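Local atomic coordinates of probable zinc protease PqqL (Escherichia coli, PDB entry 6OFS), a protein that probably acts as a periplasmic zinc-dependent endopeptidase of the M16 (insulinase) family, binding one zinc ion per subunit. Residues R471-T476 and S556-R561. Residues are numbered along the deposited sequence; the frame is centred on the assembly and turned at random.
Sequences RNLSLT and SSSLKR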
loop_
_atom_site.group_PDB
_atom_site.type_symbol
_atom_site.label_atom_id
_atom_site.label_comp_id
_atom_site.label_asym_id
_atom_site.label_seq_id
_atom_site.Cartn_x
_atom_site.Cartn_y
_atom_site.Cartn_z
ATOM N N ARG A 471 -16.211 -10.582 5.440
ATOM C CA ARG A 471 -16.778 -10.591 4.096
ATOM C C ARG A 471 -16.388 -11.798 3.281
ATOM O O ARG A 471 -15.277 -12.311 3.436
ATOM C CB ARG A 471 -16.448 -9.286 3.349
ATOM C CG ARG A 471 -15.035 -9.200 2.779
ATOM C CD ARG A 471 -14.739 -7.825 2.202
ATOM N NE ARG A 471 -13.600 -7.849 1.281
ATOM C CZ ARG A 471 -12.328 -7.736 1.647
ATOM N NH1 ARG A 471 -11.363 -7.771 0.735
ATOM N NH2 ARG A 471 -12.009 -7.584 2.930
ATOM N N ASN A 472 -17.310 -12.250 2.406
ATOM C CA ASN A 472 -17.076 -13.340 1.471
ATOM C C ASN A 472 -15.945 -12.908 0.514
ATOM O O ASN A 472 -15.938 -11.772 0.023
ATOM C CB ASN A 472 -18.358 -13.651 0.700
ATOM C CG ASN A 472 -18.211 -14.724 -0.356
ATOM O OD1 ASN A 472 -18.054 -15.917 -0.059
ATOM N ND2 ASN A 472 -18.266 -14.312 -1.618
ATOM N N LEU A 473 -14.958 -13.786 0.324
ATOM C CA LEU A 473 -13.805 -13.501 -0.525
ATOM C C LEU A 473 -13.799 -14.370 -1.777
ATOM O O LEU A 473 -13.973 -15.595 -1.697
ATOM C CB LEU A 473 -12.478 -13.689 0.242
ATOM C CG LEU A 473 -12.257 -12.957 1.579
ATOM C CD1 LEU A 473 -10.981 -13.425 2.209
ATOM C CD2 LEU A 473 -12.204 -11.424 1.406
ATOM N N SER A 474 -13.586 -13.727 -2.938
ATOM C CA SER A 474 -13.511 -14.400 -4.236
ATOM C C SER A 474 -12.512 -13.718 -5.162
ATOM O O SER A 474 -12.285 -12.510 -5.060
ATOM C CB SER A 474 -14.888 -14.491 -4.898
ATOM O OG SER A 474 -15.340 -13.242 -5.399
ATOM N N LEU A 475 -11.907 -14.504 -6.048
ATOM C CA LEU A 475 -10.981 -14.016 -7.054
ATOM C C LEU A 475 -11.570 -14.353 -8.418
ATOM O O LEU A 475 -10.845 -14.690 -9.358
ATOM C CB LEU A 475 -9.589 -14.626 -6.869
ATOM C CG LEU A 475 -8.737 -14.051 -5.758
ATOM C CD1 LEU A 475 -7.442 -14.822 -5.630
ATOM C CD2 LEU A 475 -8.439 -12.585 -5.997
ATOM N N THR A 476 -12.910 -14.255 -8.511
ATOM C CA THR A 476 -13.684 -14.533 -9.716
ATOM C C THR A 476 -13.263 -13.569 -10.845
ATOM O O THR A 476 -13.084 -12.365 -10.631
ATOM C CB THR A 476 -15.207 -14.581 -9.403
ATOM O OG1 THR A 476 -15.899 -15.270 -10.451
ATOM C CG2 THR A 476 -15.829 -13.196 -9.135
ATOM N N SER A 556 -2.669 -8.836 1.411
ATOM C CA SER A 556 -1.865 -10.025 1.747
ATOM C C SER A 556 -2.587 -10.933 2.793
ATOM O O SER A 556 -2.547 -12.161 2.678
ATOM C CB SER A 556 -0.496 -9.609 2.273
ATOM O OG SER A 556 -0.640 -8.916 3.503
ATOM N N SER A 557 -3.272 -10.303 3.773
ATOM C CA SER A 557 -4.024 -10.945 4.857
ATOM C C SER A 557 -5.314 -11.610 4.358
ATOM O O SER A 557 -5.645 -12.714 4.804
ATOM C CB SER A 557 -4.353 -9.933 5.955
ATOM O OG SER A 557 -3.296 -9.010 6.163
ATOM N N SER A 558 -6.050 -10.932 3.459
ATOM C CA SER A 558 -7.277 -11.464 2.862
ATOM C C SER A 558 -6.919 -12.591 1.870
ATOM O O SER A 558 -7.688 -13.541 1.714
ATOM C CB SER A 558 -8.085 -10.358 2.183
ATOM O OG SER A 558 -8.729 -9.496 3.115
ATOM N N LEU A 559 -5.723 -12.505 1.245
ATOM C CA LEU A 559 -5.217 -13.536 0.342
ATOM C C LEU A 559 -4.893 -14.798 1.129
ATOM O O LEU A 559 -5.174 -15.892 0.636
ATOM C CB LEU A 559 -3.989 -13.049 -0.468
ATOM C CG LEU A 559 -3.335 -14.050 -1.447
ATOM C CD1 LEU A 559 -4.333 -14.610 -2.476
ATOM C CD2 LEU A 559 -2.156 -13.438 -2.132
ATOM N N LYS A 560 -4.339 -14.645 2.358
ATOM C CA LYS A 560 -4.000 -15.778 3.224
ATOM C C LYS A 560 -5.273 -16.509 3.644
ATOM O O LYS A 560 -5.322 -17.736 3.558
ATOM C CB LYS A 560 -3.180 -15.319 4.442
ATOM C CG LYS A 560 -2.576 -16.468 5.242
ATOM C CD LYS A 560 -1.999 -15.997 6.577
ATOM C CE LYS A 560 -1.559 -17.160 7.448
ATOM N NZ LYS A 560 -0.728 -16.714 8.598
ATOM N N ARG A 561 -6.312 -15.756 4.046
ATOM C CA ARG A 561 -7.604 -16.320 4.449
ATOM C C ARG A 561 -8.279 -17.064 3.278
ATOM O O ARG A 561 -8.681 -18.220 3.456
ATOM C CB ARG A 561 -8.522 -15.241 5.066
ATOM C CG ARG A 561 -9.857 -15.806 5.556
ATOM C CD ARG A 561 -10.559 -14.912 6.549
ATOM N NE ARG A 561 -11.176 -13.723 5.952
ATOM C CZ ARG A 561 -12.383 -13.691 5.393
ATOM N NH1 ARG A 561 -12.879 -12.547 4.935
ATOM N NH2 ARG A 561 -13.094 -14.805 5.263
HETATM O O HOH W 1 -8.415 -7.293 1.040
#
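The guanidinium of R561 carries CD1 of L473 on one face, 3.4 Å above the plane and over its centre, while the backbone carbonyl of R471 meets its edge. The other methyl of L473, CD2, lies 3.6 Å above the centre of the R471 guanidinium, so one leucine is packed against two cationic groups. At the edge of the R471 group a water sits in plane, accepting from NH1 at 3.0 Å and also hydrogen-bonded to S558 OG. The direct bond runs from R561 NH1 to R471 O, 2.8 Å long with an N-H...O angle of 167°, and the oxygen lies in the guanidinium plane. R561 reaches it through a bend at chi3 (74°), its side chain crossing that of L473 at about a right angle, and NH2 forms a salt bridge with E565. A leucine in place of R561 would probably leave the R471 carbonyl without this donor, E565 without this charged mate and L473 CD1 without the flat group beneath it. Further along, L475 CD1 approaches L559 CD1 at 4.4 Å, an apolar contact. This is loop-on-helix packing away from the zinc site: the loop leading into strand 485-492 lies on helix 556-565, where L473 and L475 also touch W562; L475 and L559 both reach L596 on helix 591-602, and helix 352-371, from earlier in the chain, borders R471 through S360 and S558 through D356.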